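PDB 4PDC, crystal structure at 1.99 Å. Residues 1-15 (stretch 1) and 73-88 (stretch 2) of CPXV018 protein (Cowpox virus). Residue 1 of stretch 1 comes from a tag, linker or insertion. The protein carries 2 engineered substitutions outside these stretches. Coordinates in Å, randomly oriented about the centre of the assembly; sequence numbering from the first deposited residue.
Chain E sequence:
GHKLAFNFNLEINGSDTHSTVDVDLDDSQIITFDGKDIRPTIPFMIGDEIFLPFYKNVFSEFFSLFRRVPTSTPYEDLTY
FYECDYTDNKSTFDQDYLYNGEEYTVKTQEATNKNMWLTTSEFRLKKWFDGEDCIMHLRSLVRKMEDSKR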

# COMPACT_ATOMS: atom_id res chain seq x y z
N GLY E 1 -8.22 1.22 25.70
CA GLY E 1 -7.73 1.09 24.30
C GLY E 1 -8.44 2.06 23.38
O GLY E 1 -9.28 2.85 23.82
N HIS E 2 -8.10 2.01 22.10
CA HIS E 2 -8.70 2.92 21.12
C HIS E 2 -9.09 2.17 19.86
O HIS E 2 -8.54 1.11 19.56
N LYS E 3 -10.06 2.72 19.13
CA LYS E 3 -10.49 2.13 17.88
C LYS E 3 -10.84 3.20 16.85
O LYS E 3 -11.38 4.26 17.19
N LEU E 4 -10.50 2.91 15.60
CA LEU E 4 -10.83 3.77 14.48
C LEU E 4 -11.72 2.97 13.54
O LEU E 4 -11.32 1.91 13.07
N ALA E 5 -12.93 3.46 13.30
CA ALA E 5 -13.91 2.74 12.49
C ALA E 5 -14.29 3.53 11.24
O ALA E 5 -14.45 4.75 11.30
N PHE E 6 -14.43 2.82 10.13
CA PHE E 6 -14.88 3.38 8.87
C PHE E 6 -16.18 2.70 8.46
O PHE E 6 -16.21 1.48 8.35
N ASN E 7 -17.23 3.48 8.25
CA ASN E 7 -18.52 2.93 7.83
C ASN E 7 -18.89 3.42 6.43
O ASN E 7 -19.29 4.57 6.25
N PHE E 8 -18.72 2.54 5.44
CA PHE E 8 -19.05 2.85 4.06
C PHE E 8 -20.47 2.44 3.75
O PHE E 8 -20.87 1.31 4.03
N ASN E 9 -21.25 3.36 3.18
CA ASN E 9 -22.61 3.05 2.78
C ASN E 9 -22.90 3.50 1.36
O ASN E 9 -22.61 4.64 0.98
N LEU E 10 -23.46 2.58 0.57
CA LEU E 10 -23.96 2.88 -0.76
C LEU E 10 -25.44 2.54 -0.82
O LEU E 10 -25.81 1.37 -0.76
N GLU E 11 -26.28 3.56 -0.90
CA GLU E 11 -27.73 3.38 -0.93
C GLU E 11 -28.28 3.67 -2.33
O GLU E 11 -28.18 4.79 -2.81
N ILE E 12 -28.84 2.64 -2.96
CA ILE E 12 -29.51 2.78 -4.25
C ILE E 12 -31.01 2.65 -4.06
O ILE E 12 -31.53 1.54 -3.90
N ASN E 13 -31.71 3.78 -4.06
CA ASN E 13 -33.16 3.82 -3.92
C ASN E 13 -33.76 4.35 -5.21
O ASN E 13 -33.84 5.56 -5.43
N GLY E 14 -34.18 3.44 -6.09
CA GLY E 14 -34.72 3.83 -7.37
C GLY E 14 -33.66 4.48 -8.23
O GLY E 14 -32.62 3.87 -8.51
N SER E 15 -33.90 5.72 -8.64
CA SER E 15 -33.06 6.39 -9.64
C SER E 15 -31.91 7.19 -9.05
O SER E 15 -30.94 7.49 -9.75
N THR E 73 -34.38 -4.48 -9.28
CA THR E 73 -34.62 -4.37 -7.84
C THR E 73 -34.60 -2.89 -7.43
O THR E 73 -33.57 -2.24 -7.54
N PRO E 74 -35.74 -2.37 -6.95
CA PRO E 74 -35.85 -0.91 -6.74
C PRO E 74 -35.01 -0.36 -5.59
O PRO E 74 -34.69 0.82 -5.61
N TYR E 75 -34.67 -1.19 -4.60
CA TYR E 75 -33.91 -0.71 -3.45
C TYR E 75 -32.78 -1.66 -3.07
O TYR E 75 -32.99 -2.86 -2.89
N GLU E 76 -31.57 -1.11 -2.96
CA GLU E 76 -30.41 -1.84 -2.48
C GLU E 76 -29.57 -0.94 -1.59
O GLU E 76 -29.12 0.12 -2.02
N ASP E 77 -29.37 -1.38 -0.35
CA ASP E 77 -28.51 -0.68 0.60
C ASP E 77 -27.33 -1.57 0.96
O ASP E 77 -27.51 -2.67 1.49
N LEU E 78 -26.13 -1.09 0.66
CA LEU E 78 -24.91 -1.84 0.91
C LEU E 78 -24.07 -1.12 1.95
O LEU E 78 -23.82 0.08 1.82
N THR E 79 -23.64 -1.85 2.97
CA THR E 79 -22.76 -1.28 3.99
C THR E 79 -21.51 -2.12 4.16
O THR E 79 -21.57 -3.35 4.13
N TYR E 80 -20.38 -1.44 4.32
CA TYR E 80 -19.13 -2.08 4.66
C TYR E 80 -18.53 -1.37 5.86
O TYR E 80 -18.26 -0.17 5.81
N PHE E 81 -18.34 -2.12 6.94
CA PHE E 81 -17.81 -1.58 8.18
C PHE E 81 -16.42 -2.14 8.39
O PHE E 81 -16.23 -3.34 8.32
N TYR E 82 -15.44 -1.26 8.61
CA TYR E 82 -14.07 -1.68 8.87
C TYR E 82 -13.51 -0.93 10.08
O TYR E 82 -13.53 0.30 10.12
N GLU E 83 -13.02 -1.69 11.05
CA GLU E 83 -12.55 -1.13 12.31
C GLU E 83 -11.22 -1.75 12.71
O GLU E 83 -11.07 -2.97 12.69
N CYS E 84 -10.25 -0.90 13.06
CA CYS E 84 -9.02 -1.38 13.67
C CYS E 84 -9.00 -0.92 15.12
O CYS E 84 -9.56 0.13 15.47
N ASP E 85 -8.38 -1.72 15.97
CA ASP E 85 -8.39 -1.52 17.41
C ASP E 85 -6.97 -1.64 17.95
O ASP E 85 -6.30 -2.64 17.70
N TYR E 86 -6.52 -0.62 18.67
CA TYR E 86 -5.21 -0.65 19.31
C TYR E 86 -5.38 -0.60 20.82
O TYR E 86 -5.68 0.45 21.40
N THR E 87 -5.18 -1.76 21.44
CA THR E 87 -5.40 -1.95 22.87
C THR E 87 -4.28 -2.81 23.43
O THR E 87 -4.02 -3.90 22.92
N ASP E 88 -3.60 -2.31 24.46
CA ASP E 88 -2.49 -3.04 25.07
C ASP E 88 -1.43 -3.34 24.01
O ASP E 88 -0.89 -4.45 23.94

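What sets the directions of the side chains? Strands 2-13 and 75-87 run antiparallel, at 170°, and paired residues send their side chains to the same face of the sheet. The even-numbered residues, from His2 with Tyr86 to Ile12 with Glu76, share one face; the odd-numbered ones, from Lys3 with Asp85 to Asn13 with Tyr75, share the other. Neighbours therefore meet side by side across the strands.

Which apolar side chains pack together? On the even face, Phe8 (chi1 m) and Tyr80 (t) approach obliquely, with Phe8 CD1 3.8 Å from Tyr80 CD2 and ring planes at 31°. Phe6 (m) meets the ring edge of Tyr82 (t), Phe6 CD1 to Tyr82 CD2 at 4.5 Å. Leu4 CB lies 4.1 Å from Cys84 SG, which is bonded to a group elsewhere in the structure, and Leu10 CB is 4.5 Å from Leu78 CB. On the odd face the small Ala5 leaves its CB 3.7 Å from Phe81 CE1, a diagonal contact.

Where do polar side chains meet? Tyr75 (t) extends along the odd face so that its OH donates a hydrogen bond to Glu11 OE2 at 2.6 Å, a diagonal contact, since Tyr75 is paired with Asn13 and Glu11 with Asp77. Asn13 ND2 lies at the edge of the same ring, 3.4 Å from Tyr75 CE2. Lys3 (p, then extended) runs beside Glu83, but Lys3 NZ and Glu83 OE2, at 4.4 Å, are too far apart for a salt bridge; the lysine amine is hydrogen-bonded elsewhere in the structure.

Do waters join the strands? One donates to Asn7 OD1 at 2.9 Å and makes a weak bond with Thr79 OG1 at 3.5 Å. Another donates to Asn13 OD1 at 2.8 Å and weakly to Pro74 O at 3.3 Å, linking a side chain to the opposing backbone.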

# COMPACT_ATOMS: atom_id res chain seq x y z
CB HIS E 2 -7.74 4.05 20.77
CG HIS E 2 -7.37 4.90 21.94
ND1 HIS E 2 -8.24 5.82 22.50
CD2 HIS E 2 -6.23 4.98 22.67
CE1 HIS E 2 -7.64 6.42 23.51
NE2 HIS E 2 -6.43 5.93 23.64
CB LYS E 3 -11.68 1.20 18.11
CG LYS E 3 -12.87 1.85 18.77
CD LYS E 3 -13.89 0.81 19.22
CE LYS E 3 -15.10 1.47 19.86
NZ LYS E 3 -16.12 0.47 20.29
CB LEU E 4 -9.56 4.25 13.77
CG LEU E 4 -9.69 5.23 12.61
CD1 LEU E 4 -10.32 6.55 13.05
CD2 LEU E 4 -8.33 5.47 12.02
CB ALA E 5 -15.14 2.43 13.31
CB PHE E 6 -13.83 3.20 7.78
CG PHE E 6 -12.53 3.90 8.05
CD1 PHE E 6 -11.59 3.34 8.89
CD2 PHE E 6 -12.25 5.11 7.45
CE1 PHE E 6 -10.40 3.98 9.14
CE2 PHE E 6 -11.06 5.76 7.69
CZ PHE E 6 -10.13 5.19 8.54
CB ASN E 7 -19.62 3.30 8.82
CG ASN E 7 -20.90 2.52 8.58
OD1 ASN E 7 -21.91 3.08 8.15
ND2 ASN E 7 -20.86 1.22 8.84
CB PHE E 8 -18.10 2.12 3.11
CG PHE E 8 -16.66 2.49 3.28
CD1 PHE E 8 -15.90 1.90 4.28
CD2 PHE E 8 -16.06 3.41 2.45
CE1 PHE E 8 -14.57 2.23 4.44
CE2 PHE E 8 -14.73 3.75 2.61
CZ PHE E 8 -13.99 3.16 3.60
CB ASN E 9 -23.61 3.71 3.73
CG ASN E 9 -25.04 3.32 3.42
OD1 ASN E 9 -25.42 2.16 3.52
ND2 ASN E 9 -25.85 4.31 3.06
CB LEU E 10 -23.18 2.11 -1.83
CG LEU E 10 -23.63 2.33 -3.28
CD1 LEU E 10 -23.47 3.78 -3.69
CD2 LEU E 10 -22.87 1.42 -4.23
CB GLU E 11 -28.42 4.29 0.09
CG GLU E 11 -29.92 4.06 0.21
CD GLU E 11 -30.59 5.00 1.21
OE1 GLU E 11 -30.24 6.20 1.23
OE2 GLU E 11 -31.45 4.54 1.98
CB ILE E 12 -29.03 1.73 -5.27
CG1 ILE E 12 -27.51 1.80 -5.44
CG2 ILE E 12 -29.72 1.94 -6.62
CD1 ILE E 12 -26.77 0.81 -4.58
CB ASN E 13 -33.56 4.70 -2.73
CG ASN E 13 -35.04 4.60 -2.41
OD1 ASN E 13 -35.88 4.35 -3.28
ND2 ASN E 13 -35.38 4.81 -1.14
CB SER E 15 -33.92 7.30 -10.51
OG SER E 15 -34.58 8.29 -9.72
CB THR E 73 -33.56 -5.14 -7.04
OG1 THR E 73 -33.51 -6.51 -7.49
CG2 THR E 73 -33.88 -5.11 -5.54
CB PRO E 74 -37.34 -0.72 -6.44
CG PRO E 74 -37.78 -2.00 -5.85
CD PRO E 74 -36.97 -3.07 -6.53
CB TYR E 75 -34.83 -0.51 -2.24
CG TYR E 75 -34.17 0.19 -1.08
CD1 TYR E 75 -33.49 -0.52 -0.10
CD2 TYR E 75 -34.21 1.58 -0.97
CE1 TYR E 75 -32.88 0.12 0.96
CE2 TYR E 75 -33.61 2.23 0.10
CZ TYR E 75 -32.94 1.49 1.06
OH TYR E 75 -32.34 2.14 2.11
CB GLU E 76 -29.56 -2.36 -3.64
CG GLU E 76 -30.12 -3.59 -4.33
CD GLU E 76 -29.07 -4.35 -5.12
OE1 GLU E 76 -28.31 -3.72 -5.88
OE2 GLU E 76 -29.01 -5.60 -4.96
CB ASP E 77 -29.29 -0.30 1.85
CG ASP E 77 -28.49 0.57 2.79
OD1 ASP E 77 -28.28 1.76 2.46
OD2 ASP E 77 -28.06 0.07 3.85
CB LEU E 78 -24.13 -2.03 -0.39
CG LEU E 78 -24.82 -2.87 -1.45
CD1 LEU E 78 -24.17 -2.65 -2.80
CD2 LEU E 78 -24.78 -4.34 -1.07
CB THR E 79 -23.46 -1.16 5.35
OG1 THR E 79 -24.66 -0.39 5.22
CG2 THR E 79 -22.56 -0.51 6.38
CB TYR E 80 -18.15 -2.05 3.49
CG TYR E 80 -16.78 -2.61 3.81
CD1 TYR E 80 -16.63 -3.91 4.28
CD2 TYR E 80 -15.64 -1.84 3.63
CE1 TYR E 80 -15.38 -4.43 4.56
CE2 TYR E 80 -14.39 -2.35 3.91
CZ TYR E 80 -14.26 -3.64 4.37
OH TYR E 80 -13.01 -4.14 4.65
CB PHE E 81 -18.73 -1.94 9.35
CG PHE E 81 -18.22 -1.52 10.69
CD1 PHE E 81 -18.36 -0.22 11.13
CD2 PHE E 81 -17.61 -2.44 11.53
CE1 PHE E 81 -17.89 0.17 12.38
CE2 PHE E 81 -17.15 -2.07 12.78
CZ PHE E 81 -17.28 -0.76 13.20
CB TYR E 82 -13.18 -1.45 7.65
CG TYR E 82 -11.76 -1.90 7.90
CD1 TYR E 82 -11.41 -3.24 7.80
CD2 TYR E 82 -10.77 -1.00 8.27
CE1 TYR E 82 -10.12 -3.67 8.04
CE2 TYR E 82 -9.48 -1.42 8.52
CZ TYR E 82 -9.16 -2.75 8.40
OH TYR E 82 -7.87 -3.18 8.64
CB GLU E 83 -13.58 -1.36 13.41
CG GLU E 83 -13.19 -0.78 14.76
CD GLU E 83 -14.13 -1.22 15.87
OE1 GLU E 83 -13.87 -2.29 16.47
OE2 GLU E 83 -15.13 -0.52 16.13
CB CYS E 84 -7.78 -0.89 12.90
SG CYS E 84 -7.43 0.88 12.93
CB ASP E 85 -9.32 -2.54 18.07
CG ASP E 85 -9.40 -2.38 19.58
OD1 ASP E 85 -8.39 -2.62 20.27
OD2 ASP E 85 -10.50 -2.03 20.07
CB TYR E 86 -4.34 0.51 18.82
CG TYR E 86 -2.86 0.31 19.08
CD1 TYR E 86 -2.20 -0.78 18.54
CD2 TYR E 86 -2.14 1.21 19.85
CE1 TYR E 86 -0.85 -0.97 18.76
CE2 TYR E 86 -0.79 1.02 20.07
CZ TYR E 86 -0.15 -0.07 19.52
OH TYR E 86 1.19 -0.27 19.74
CB THR E 87 -6.77 -2.63 23.14
OG1 THR E 87 -7.82 -1.86 22.55
CG2 THR E 87 -7.02 -2.77 24.63
CB ASP E 88 -3.00 -4.34 25.72
CG ASP E 88 -1.94 -5.04 26.55
OD1 ASP E 88 -1.10 -4.35 27.17
OD2 ASP E 88 -1.94 -6.29 26.57
O HOH W 1 -24.55 2.36 7.33
O HOH W 2 -37.11 1.90 -3.63